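BIFUNCTIONAL PROTEIN Proline utilization A (PutA) (Corynebacterium freiburgense, PDB 5UX5) catalyses both steps of proline catabolism, with an FAD-dependent proline dehydrogenase and an NAD-dependent aldehyde dehydrogenase joined in one chain that probably channels the intermediate between them. Local coordinates at residues A[585-590]-A[614-619]; A[608-613]-A[905-910]; A[495-500]-A[648-653]. All coordinates share one frame; numbering follows the deposited sequence.

Interaction 1. Residues A[585-590]-A[614-619]; sequences HNLVVV and KAILKP. With NAD (nicotinamide-adenine-dinucleotide), chain F.
Strands 587-590 and 614-618 run parallel, their short axes 4.7 Å apart at the closest and turned by 20°. Five backbone hydrogen bonds hold them in register. The strand pair opens with Lys-614 N giving to Asn-586 O from well above the carbonyl plane, whereas the three inner bonds lie nearly along their C=O axes; the straightest, from Val-590 N to Ile-616 O, spans 2.7 Å. Lys-618 N to Val-590 O, at 2.8 Å, closes the series. On one face Ile-616 is the central side chain: CG1, anti to its carbonyl carbon, meets CD1 of Leu-587 obliquely at 4.0 Å, and its CB lies alongside CG2 of Val-589, both side chains pointing the same way. Val-506 and Leu-509 of helix 499-511 pack on this face. Val-588, Val-590, Ala-615 and Leu-617 occupy the other, where Val-588, Ala-615 and Leu-617 touch helix 599-611, so the pair forms the two strands of a right-handed beta-alpha-beta unit of the Rossmann-type NAD domain. Past the last strand bond the Lys-618 chain bends at chi2 and chi3, leaving its NZ hydrogen-bonded 2.8 Å from O3B of NAD and 3.1 Å from Pro-619 O. The chemistry thus changes along the pair, from apolar side chains on both faces to a lysine at the strand's C-terminal end, whose positive charge would probably suit the ribose hydroxyls.

Interaction 2. Residues A[608-613]-A[905-910]; sequences SLAAGA and NYVAQL
Val-907 and Leu-910, three residues apart, both direct their side chains at the last turn of helix 599-611, where small residues let the two backbones come close: the CA atoms of Ala-611 and Val-907 are 5.5 Å apart. The two methyls of Val-907 divide the work. CG1, anti to the backbone N (chi1 166°), rests on Ala-611, 3.7 Å from its CA, while CG2, anti to the carbonyl carbon, faces CB of Ala-610 at 4.0 Å. Leu-910 meets the same alanine methyl as CG1: its CB lies 3.6 Å from Ala-611 CB, and its branch reaches back along the helix, so that CD1 lies 3.6 Å from Ser-608 N. No hydrogen bond crosses the contact; it is apolar packing of aliphatic groups. Ser-608 OG, 3.9 Å from Leu-910 CD1, is satisfied inside its own helix by Gly-604 O. Just beyond, Gly-612 ends the helix in a Schellman motif, its positive phi (117°) turning the chain toward Ala-613, whose N bonds back to Ser-608 O at 2.9 Å. Around this apolar patch, Tyr-567 of helix 550-574 packs on both Ala-610 and Val-907. Ile-668 of strand 666-670 touches Ser-608 and Leu-910, and the latter also meets His-585 of strand 580-591, so the turn before strand 911-915 lies beside the end of helix 599-611, both touching the sheet and helix 550-574.

Interaction 3. Residues A[495-500]-A[648-653]; sequences LITDVE and HTDEAD. With NAD (nicotinamide-adenine-dinucleotide), chain F.
The adenosine end of the NAD pocket borders this contact, in which the loop carrying Glu-651 is bound to the approach to helix 499-511. A single beta bridge joins Ile-496 and Thr-649. Ile-496 N gives a nearly straight bond of 2.7 Å to His-648 O from above the carbonyl plane, and Asp-650 N gives to Ile-496 O at 3.2 Å, almost along the C=O axis. Leu-495, with CG anti to its backbone N (chi1 -176°), brings CD1 to 3.4 Å from His-648 O. The side chains of Thr-497 and Asp-650 cross at about a right angle, CG2 of the threonine 3.7 Å from OD2 of the aspartate, while CG1 of Val-499 lies 3.6 Å from Asp-653 O. Asp-650 OD1 takes Gly-655 N and, weakly, Ala-652 N. The chain of Glu-651, extended beyond CG, packs against the adenine, CG 3.6 Å from C5A of NAD, and its OE1 accepts from O2B of NAD at 2.5 Å. Asp-498 caps helix 499-511 by accepting from Glu-500 N. His-648, bonded to Glu-628, also packs on Arg-624 of helix 624-636, and Val-499 touches Arg-657 of helix 653-659, so the bridge lies among three helices.

Overall arrangement
From the N terminus the chain first meets 495-500, which waits some 148 residues until 648-653 returns to close interaction 3. Within that loop lies interaction 1, a short closure through helix 599-611, from 585-590 to 614-619. Interaction 2 starts in that helix at 608-613 and closes only at 905-910, almost 300 residues on, so it crosses both of the others. Interactions 1 and 2 touch, with a probable hydrogen bond from His-585 N to Leu-910 O; interactions 1 and 3 also touch and share NAD. Interactions 2 and 3, their nearest atoms about 16 Å apart, are linked through the strand pair between them. Together they tie the aldehyde dehydrogenase NAD-binding sheet to its covering helices.

Interaction 1. Residues A[585-590]-A[614-619]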
loop_
_atom_site.group_PDB
_atom_site.type_symbol
_atom_site.label_atom_id
_atom_site.label_comp_id
_atom_site.label_asym_id
_atom_site.label_seq_id
_atom_site.Cartn_x
_atom_site.Cartn_y
_atom_site.Cartn_z
ATOM N N HIS A 585 11.044 26.755 -19.196
ATOM C CA HIS A 585 11.608 26.187 -20.411
ATOM C C HIS A 585 10.587 26.252 -21.550
ATOM O O HIS A 585 9.375 26.325 -21.311
ATOM C CB HIS A 585 11.985 24.713 -20.174
ATOM C CG HIS A 585 13.092 24.500 -19.193
ATOM N ND1 HIS A 585 13.193 23.354 -18.433
ATOM C CD2 HIS A 585 14.174 25.251 -18.885
ATOM C CE1 HIS A 585 14.272 23.422 -17.673
ATOM N NE2 HIS A 585 14.885 24.563 -17.932
ATOM N N ASN A 586 11.059 26.180 -22.792
ATOM C CA ASN A 586 10.158 26.052 -23.925
ATOM C C ASN A 586 9.791 24.606 -24.245
ATOM O O ASN A 586 8.651 24.342 -24.651
ATOM C CB ASN A 586 10.786 26.729 -25.133
ATOM C CG ASN A 586 10.893 28.224 -24.935
ATOM O OD1 ASN A 586 10.055 28.820 -24.248
ATOM N ND2 ASN A 586 11.905 28.842 -25.527
ATOM N N LEU A 587 10.717 23.665 -24.043
ATOM C CA LEU A 587 10.559 22.286 -24.503
ATOM C C LEU A 587 11.286 21.348 -23.549
ATOM O O LEU A 587 12.472 21.546 -23.274
ATOM C CB LEU A 587 11.102 22.112 -25.928
ATOM C CG LEU A 587 11.145 20.754 -26.629
ATOM C CD1 LEU A 587 9.787 20.051 -26.738
ATOM C CD2 LEU A 587 11.743 20.931 -28.006
ATOM N N VAL A 588 10.576 20.341 -23.043
ATOM C CA VAL A 588 11.164 19.275 -22.243
ATOM C C VAL A 588 10.964 17.945 -22.959
ATOM O O VAL A 588 9.888 17.689 -23.505
ATOM C CB VAL A 588 10.542 19.224 -20.842
ATOM C CG1 VAL A 588 11.052 17.994 -20.106
ATOM C CG2 VAL A 588 10.849 20.514 -20.080
ATOM N N VAL A 589 11.988 17.085 -22.929
ATOM C CA VAL A 589 11.886 15.724 -23.446
ATOM C C VAL A 589 11.768 14.760 -22.266
ATOM O O VAL A 589 12.540 14.853 -21.294
ATOM C CB VAL A 589 13.093 15.379 -24.329
ATOM C CG1 VAL A 589 13.119 13.851 -24.641
ATOM C CG2 VAL A 589 13.050 16.195 -25.589
ATOM N N VAL A 590 10.794 13.845 -22.340
ATOM C CA VAL A 590 10.564 12.843 -21.298
ATOM C C VAL A 590 10.894 11.471 -21.868
ATOM O O VAL A 590 10.152 10.932 -22.704
ATOM C CB VAL A 590 9.125 12.868 -20.762
ATOM C CG1 VAL A 590 8.960 11.788 -19.724
ATOM C CG2 VAL A 590 8.803 14.201 -20.151
ATOM N N LYS A 614 6.370 22.943 -23.638
ATOM C CA LYS A 614 5.914 21.837 -24.480
ATOM C C LYS A 614 6.679 20.566 -24.104
ATOM O O LYS A 614 7.775 20.623 -23.533
ATOM C CB LYS A 614 6.107 22.160 -25.976
ATOM C CG LYS A 614 4.997 23.051 -26.579
ATOM C CD LYS A 614 5.008 24.519 -26.129
ATOM C CE LYS A 614 5.864 25.387 -27.056
ATOM N NZ LYS A 614 6.515 26.562 -26.390
ATOM N N ALA A 615 6.074 19.408 -24.352
ATOM C CA ALA A 615 6.732 18.158 -23.981
ATOM C C ALA A 615 6.772 17.182 -25.143
ATOM O O ALA A 615 5.774 16.994 -25.854
ATOM C CB ALA A 615 6.052 17.493 -22.796
ATOM N N ILE A 616 7.924 16.529 -25.296
ATOM C CA ILE A 616 8.069 15.356 -26.150
ATOM C C ILE A 616 8.176 14.132 -25.255
ATOM O O ILE A 616 9.044 14.066 -24.373
ATOM C CB ILE A 616 9.279 15.461 -27.084
ATOM C CG1 ILE A 616 8.973 16.414 -28.235
ATOM C CG2 ILE A 616 9.619 14.116 -27.620
ATOM C CD1 ILE A 616 10.165 16.734 -29.098
ATOM N N LEU A 617 7.265 13.188 -25.454
ATOM C CA LEU A 617 7.303 11.899 -24.785
ATOM C C LEU A 617 7.984 10.894 -25.703
ATOM O O LEU A 617 7.492 10.617 -26.810
ATOM C CB LEU A 617 5.891 11.430 -24.421
ATOM C CG LEU A 617 5.722 9.971 -23.948
ATOM C CD1 LEU A 617 6.654 9.633 -22.803
ATOM C CD2 LEU A 617 4.276 9.713 -23.522
ATOM N N LYS A 618 9.105 10.348 -25.238
ATOM C CA LYS A 618 9.784 9.260 -25.940
ATOM C C LYS A 618 9.753 8.021 -25.042
ATOM O O LYS A 618 10.602 7.870 -24.148
ATOM C CB LYS A 618 11.215 9.678 -26.307
ATOM C CG LYS A 618 11.930 8.742 -27.274
ATOM C CD LYS A 618 12.725 7.762 -26.489
ATOM C CE LYS A 618 12.789 6.447 -27.135
ATOM N NZ LYS A 618 13.082 5.518 -26.027
ATOM N N PRO A 619 8.817 7.104 -25.238
ATOM C CA PRO A 619 8.661 5.993 -24.292
ATOM C C PRO A 619 9.616 4.830 -24.548
ATOM O O PRO A 619 10.131 4.612 -25.656
ATOM C CB PRO A 619 7.220 5.548 -24.521
ATOM C CG PRO A 619 6.864 6.020 -25.897
ATOM C CD PRO A 619 7.911 6.979 -26.385
HETATM P PA NAD F . 17.495 2.877 -20.286
HETATM O O1A NAD F . 18.197 3.648 -19.114
HETATM O O2A NAD F . 18.572 2.272 -21.246
HETATM O O5B NAD F . 16.622 3.870 -21.137
HETATM C C5B NAD F . 15.442 4.468 -20.661
HETATM C C4B NAD F . 14.856 5.392 -21.728
HETATM O O4B NAD F . 15.842 6.138 -22.449
HETATM C C3B NAD F . 14.018 4.636 -22.713
HETATM O O3B NAD F . 12.987 5.414 -23.210
HETATM C C2B NAD F . 15.070 4.354 -23.709
HETATM O O2B NAD F . 14.609 3.849 -24.913
HETATM C C1B NAD F . 15.763 5.676 -23.785
HETATM N N9A NAD F . 17.076 5.583 -24.413
HETATM C C8A NAD F . 18.167 4.865 -23.961
HETATM N N7A NAD F . 19.202 5.023 -24.813
HETATM C C5A NAD F . 18.823 5.864 -25.870
HETATM C C6A NAD F . 19.454 6.378 -26.999
HETATM N N6A NAD F . 20.821 6.060 -27.332
HETATM N N1A NAD F . 18.774 7.194 -27.822
HETATM C C2A NAD F . 17.480 7.532 -27.584
HETATM N N3A NAD F . 16.831 7.055 -26.487
HETATM C C4A NAD F . 17.466 6.232 -25.625
HETATM O O3 NAD F . 16.538 1.800 -19.589
HETATM P PN NAD F . 16.198 0.294 -20.045
HETATM O O1N NAD F . 17.010 -0.215 -21.218
HETATM O O2N NAD F . 14.793 0.292 -20.572
HETATM O O5D NAD F . 16.404 -0.607 -18.728
HETATM C C5D NAD F . 17.696 -0.618 -18.138
HETATM C C4D NAD F . 17.765 -0.778 -16.616
HETATM O O4D NAD F . 17.168 0.251 -15.863
HETATM C C3D NAD F . 17.167 -2.004 -16.020
HETATM O O3D NAD F . 17.782 -3.186 -16.383
HETATM C C2D NAD F . 17.455 -1.690 -14.605
HETATM O O2D NAD F . 18.660 -2.264 -14.243
HETATM C C1D NAD F . 17.439 -0.179 -14.547
#

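Interaction 2. Residues A[608-613]-A[905-910]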
loop_
_atom_site.group_PDB
_atom_site.type_symbol
_atom_site.label_atom_id
_atom_site.label_comp_id
_atom_site.label_asym_id
_atom_site.label_seq_id
_atom_site.Cartn_x
_atom_site.Cartn_y
_atom_site.Cartn_z
ATOM N N SER A 608 5.993 19.097 -17.162
ATOM C CA SER A 608 6.417 20.058 -18.171
ATOM C C SER A 608 5.288 21.012 -18.521
ATOM O O SER A 608 5.498 22.231 -18.613
ATOM C CB SER A 608 6.885 19.325 -19.433
ATOM O OG SER A 608 7.975 18.460 -19.179
ATOM N N LEU A 609 4.090 20.465 -18.771
ATOM C CA LEU A 609 2.949 21.312 -19.098
ATOM C C LEU A 609 2.643 22.277 -17.963
ATOM O O LEU A 609 2.475 23.477 -18.193
ATOM C CB LEU A 609 1.714 20.477 -19.431
ATOM C CG LEU A 609 1.654 19.612 -20.678
ATOM C CD1 LEU A 609 0.222 19.184 -20.831
ATOM C CD2 LEU A 609 2.090 20.390 -21.895
ATOM N N ALA A 610 2.566 21.772 -16.732
ATOM C CA ALA A 610 2.338 22.645 -15.588
ATOM C C ALA A 610 3.377 23.773 -15.501
ATOM O O ALA A 610 3.051 24.905 -15.129
ATOM C CB ALA A 610 2.343 21.810 -14.313
ATOM N N ALA A 611 4.631 23.488 -15.838
ATOM C CA ALA A 611 5.646 24.524 -15.753
ATOM C C ALA A 611 5.466 25.560 -16.843
ATOM O O ALA A 611 5.875 26.715 -16.673
ATOM C CB ALA A 611 7.037 23.906 -15.828
ATOM N N GLY A 612 4.860 25.180 -17.962
ATOM C CA GLY A 612 4.758 26.108 -19.071
ATOM C C GLY A 612 5.472 25.702 -20.342
ATOM O O GLY A 612 5.520 26.475 -21.303
ATOM N N ALA A 613 6.037 24.506 -20.367
ATOM C CA ALA A 613 6.776 24.027 -21.524
ATOM C C ALA A 613 5.909 23.136 -22.405
ATOM O O ALA A 613 4.837 22.674 -22.004
ATOM C CB ALA A 613 8.019 23.262 -21.076
ATOM N N ASN A 905 8.452 20.925 -5.238
ATOM C CA ASN A 905 9.507 21.679 -5.903
ATOM C C ASN A 905 9.808 21.176 -7.300
ATOM O O ASN A 905 10.668 21.758 -7.980
ATOM C CB ASN A 905 10.787 21.621 -5.075
ATOM C CG ASN A 905 10.634 22.293 -3.768
ATOM O OD1 ASN A 905 10.075 23.391 -3.691
ATOM N ND2 ASN A 905 11.095 21.644 -2.711
ATOM N N TYR A 906 9.094 20.142 -7.755
ATOM C CA TYR A 906 9.421 19.448 -8.995
ATOM C C TYR A 906 9.121 20.315 -10.221
ATOM O O TYR A 906 9.993 20.544 -11.063
ATOM C CB TYR A 906 8.652 18.127 -9.038
ATOM C CG TYR A 906 9.079 17.198 -10.128
ATOM C CD1 TYR A 906 10.198 16.389 -9.976
ATOM C CD2 TYR A 906 8.368 17.132 -11.335
ATOM C CE1 TYR A 906 10.603 15.529 -11.007
ATOM C CE2 TYR A 906 8.768 16.286 -12.368
ATOM C CZ TYR A 906 9.883 15.484 -12.193
ATOM O OH TYR A 906 10.274 14.641 -13.206
ATOM N N VAL A 907 7.882 20.773 -10.363
ATOM C CA VAL A 907 7.553 21.671 -11.462
ATOM C C VAL A 907 8.526 22.846 -11.531
ATOM O O VAL A 907 9.013 23.206 -12.609
ATOM C CB VAL A 907 6.105 22.159 -11.318
ATOM C CG1 VAL A 907 5.882 23.340 -12.243
ATOM C CG2 VAL A 907 5.122 21.014 -11.602
ATOM N N ALA A 908 8.841 23.454 -10.379
ATOM C CA ALA A 908 9.689 24.641 -10.349
ATOM C C ALA A 908 11.102 24.424 -10.909
ATOM O O ALA A 908 11.801 25.416 -11.146
ATOM C CB ALA A 908 9.783 25.169 -8.916
ATOM N N GLN A 909 11.545 23.177 -11.127
ATOM C CA GLN A 909 12.839 22.940 -11.763
ATOM C C GLN A 909 12.800 23.154 -13.264
ATOM O O GLN A 909 13.862 23.289 -13.885
ATOM C CB GLN A 909 13.346 21.527 -11.510
ATOM C CG GLN A 909 13.570 21.173 -10.081
ATOM C CD GLN A 909 14.174 19.793 -9.901
ATOM O OE1 GLN A 909 14.951 19.558 -8.972
ATOM N NE2 GLN A 909 13.806 18.869 -10.780
ATOM N N LEU A 910 11.618 23.136 -13.867
ATOM C CA LEU A 910 11.541 23.103 -15.326
ATOM C C LEU A 910 11.558 24.515 -15.901
ATOM O O LEU A 910 10.749 24.922 -16.734
ATOM C CB LEU A 910 10.312 22.314 -15.771
ATOM C CG LEU A 910 10.399 20.835 -15.330
ATOM C CD1 LEU A 910 9.291 20.010 -15.903
ATOM C CD2 LEU A 910 11.778 20.206 -15.681
#

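Interaction 3. Residues A[495-500]-A[648-653]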
loop_
_atom_site.group_PDB
_atom_site.type_symbol
_atom_site.label_atom_id
_atom_site.label_comp_id
_atom_site.label_asym_id
_atom_site.label_seq_id
_atom_site.Cartn_x
_atom_site.Cartn_y
_atom_site.Cartn_z
ATOM N N LEU A 495 7.738 4.154 -36.020
ATOM C CA LEU A 495 9.113 4.365 -35.575
ATOM C C LEU A 495 9.763 5.540 -36.303
ATOM O O LEU A 495 9.761 5.601 -37.534
ATOM C CB LEU A 495 9.945 3.101 -35.785
ATOM C CG LEU A 495 11.386 3.167 -35.271
ATOM C CD1 LEU A 495 11.431 2.937 -33.785
ATOM C CD2 LEU A 495 12.247 2.154 -35.962
ATOM N N ILE A 496 10.363 6.442 -35.546
ATOM C CA ILE A 496 11.065 7.580 -36.124
ATOM C C ILE A 496 12.531 7.210 -36.276
ATOM O O ILE A 496 13.180 6.829 -35.297
ATOM C CB ILE A 496 10.907 8.827 -35.253
ATOM C CG1 ILE A 496 9.454 9.265 -35.262
ATOM C CG2 ILE A 496 11.799 9.929 -35.775
ATOM C CD1 ILE A 496 9.171 10.415 -34.367
ATOM N N THR A 497 13.056 7.300 -37.503
ATOM C CA THR A 497 14.467 7.000 -37.742
ATOM C C THR A 497 15.204 8.107 -38.476
ATOM O O THR A 497 16.439 8.098 -38.472
ATOM C CB THR A 497 14.646 5.679 -38.532
ATOM O OG1 THR A 497 14.091 5.791 -39.848
ATOM C CG2 THR A 497 14.005 4.513 -37.824
ATOM N N ASP A 498 14.492 9.063 -39.070
ATOM C CA ASP A 498 15.083 10.137 -39.856
ATOM C C ASP A 498 15.339 11.360 -38.969
ATOM O O ASP A 498 14.400 11.948 -38.421
ATOM C CB ASP A 498 14.167 10.496 -41.019
ATOM C CG ASP A 498 14.760 11.544 -41.915
ATOM O OD1 ASP A 498 15.933 11.912 -41.709
ATOM O OD2 ASP A 498 14.054 12.007 -42.829
ATOM N N VAL A 499 16.607 11.749 -38.843
ATOM C CA VAL A 499 16.940 12.898 -38.017
ATOM C C VAL A 499 16.175 14.135 -38.466
ATOM O O VAL A 499 15.856 15.011 -37.646
ATOM C CB VAL A 499 18.470 13.125 -37.983
ATOM C CG1 VAL A 499 19.107 12.043 -37.136
ATOM C CG2 VAL A 499 19.091 13.131 -39.383
ATOM N N GLU A 500 15.865 14.234 -39.763
ATOM C CA GLU A 500 15.152 15.405 -40.257
ATOM C C GLU A 500 13.707 15.416 -39.799
ATOM O O GLU A 500 13.078 16.476 -39.788
ATOM C CB GLU A 500 15.257 15.504 -41.777
ATOM C CG GLU A 500 16.405 16.417 -42.235
ATOM C CD GLU A 500 17.064 15.976 -43.548
ATOM O OE1 GLU A 500 18.260 16.303 -43.750
ATOM O OE2 GLU A 500 16.398 15.306 -44.375
ATOM N N HIS A 648 8.338 7.983 -31.146
ATOM C CA HIS A 648 8.999 6.680 -31.023
ATOM C C HIS A 648 10.304 6.690 -31.824
ATOM O O HIS A 648 10.448 6.038 -32.858
ATOM C CB HIS A 648 8.089 5.550 -31.495
ATOM C CG HIS A 648 6.770 5.482 -30.791
ATOM N ND1 HIS A 648 6.656 5.247 -29.438
ATOM C CD2 HIS A 648 5.502 5.572 -31.267
ATOM C CE1 HIS A 648 5.374 5.210 -29.109
ATOM N NE2 HIS A 648 4.652 5.406 -30.200
ATOM N N THR A 649 11.269 7.461 -31.333
ATOM C CA THR A 649 12.584 7.440 -31.954
ATOM C C THR A 649 13.289 6.138 -31.612
ATOM O O THR A 649 13.041 5.515 -30.569
ATOM C CB THR A 649 13.463 8.619 -31.492
ATOM O OG1 THR A 649 13.910 8.402 -30.143
ATOM C CG2 THR A 649 12.715 9.939 -31.558
ATOM N N ASP A 650 14.180 5.732 -32.509
ATOM C CA ASP A 650 15.081 4.640 -32.216
ATOM C C ASP A 650 16.095 5.101 -31.171
ATOM O O ASP A 650 16.006 6.191 -30.620
ATOM C CB ASP A 650 15.782 4.146 -33.481
ATOM C CG ASP A 650 16.527 5.245 -34.198
ATOM O OD1 ASP A 650 16.877 6.254 -33.539
ATOM O OD2 ASP A 650 16.783 5.106 -35.418
ATOM N N GLU A 651 17.048 4.232 -30.881
ATOM C CA GLU A 651 18.199 4.530 -30.051
ATOM C C GLU A 651 19.463 4.618 -30.898
ATOM O O GLU A 651 20.555 4.282 -30.434
ATOM C CB GLU A 651 18.323 3.470 -28.963
ATOM C CG GLU A 651 17.124 3.471 -28.028
ATOM C CD GLU A 651 17.279 2.519 -26.852
ATOM O OE1 GLU A 651 16.327 2.418 -26.034
ATOM O OE2 GLU A 651 18.363 1.903 -26.714
ATOM N N ALA A 652 19.307 5.001 -32.156
ATOM C CA ALA A 652 20.426 5.300 -33.047
ATOM C C ALA A 652 20.402 6.789 -33.368
ATOM O O ALA A 652 20.137 7.575 -32.446
ATOM C CB ALA A 652 20.371 4.385 -34.254
ATOM N N ASP A 653 20.603 7.219 -34.622
ATOM C CA ASP A 653 20.806 8.646 -34.911
ATOM C C ASP A 653 19.623 9.511 -34.471
ATOM O O ASP A 653 19.820 10.587 -33.895
ATOM C CB ASP A 653 21.100 8.831 -36.394
ATOM C CG ASP A 653 22.510 8.402 -36.761
ATOM O OD1 ASP A 653 23.266 8.136 -35.810
ATOM O OD2 ASP A 653 22.850 8.299 -37.973
HETATM P PA NAD F . 17.495 2.877 -20.286
HETATM O O1A NAD F . 18.197 3.648 -19.114
HETATM O O2A NAD F . 18.572 2.272 -21.246
HETATM O O5B NAD F . 16.622 3.870 -21.137
HETATM C C5B NAD F . 15.442 4.468 -20.661
HETATM C C4B NAD F . 14.856 5.392 -21.728
HETATM O O4B NAD F . 15.842 6.138 -22.449
HETATM C C3B NAD F . 14.018 4.636 -22.713
HETATM O O3B NAD F . 12.987 5.414 -23.210
HETATM C C2B NAD F . 15.070 4.354 -23.709
HETATM O O2B NAD F . 14.609 3.849 -24.913
HETATM C C1B NAD F . 15.763 5.676 -23.785
HETATM N N9A NAD F . 17.076 5.583 -24.413
HETATM C C8A NAD F . 18.167 4.865 -23.961
HETATM N N7A NAD F . 19.202 5.023 -24.813
HETATM C C5A NAD F . 18.823 5.864 -25.870
HETATM C C6A NAD F . 19.454 6.378 -26.999
HETATM N N6A NAD F . 20.821 6.060 -27.332
HETATM N N1A NAD F . 18.774 7.194 -27.822
HETATM C C2A NAD F . 17.480 7.532 -27.584
HETATM N N3A NAD F . 16.831 7.055 -26.487
HETATM C C4A NAD F . 17.466 6.232 -25.625
HETATM O O3 NAD F . 16.538 1.800 -19.589
HETATM P PN NAD F . 16.198 0.294 -20.045
HETATM O O1N NAD F . 17.010 -0.215 -21.218
HETATM O O2N NAD F . 14.793 0.292 -20.572
HETATM O O5D NAD F . 16.404 -0.607 -18.728
HETATM C C5D NAD F . 17.696 -0.618 -18.138
HETATM C C4D NAD F . 17.765 -0.778 -16.616
HETATM O O4D NAD F . 17.168 0.251 -15.863
HETATM C C3D NAD F . 17.167 -2.004 -16.020
HETATM O O3D NAD F . 17.782 -3.186 -16.383
HETATM C C2D NAD F . 17.455 -1.690 -14.605
HETATM O O2D NAD F . 18.660 -2.264 -14.243
HETATM C C1D NAD F . 17.439 -0.179 -14.547
#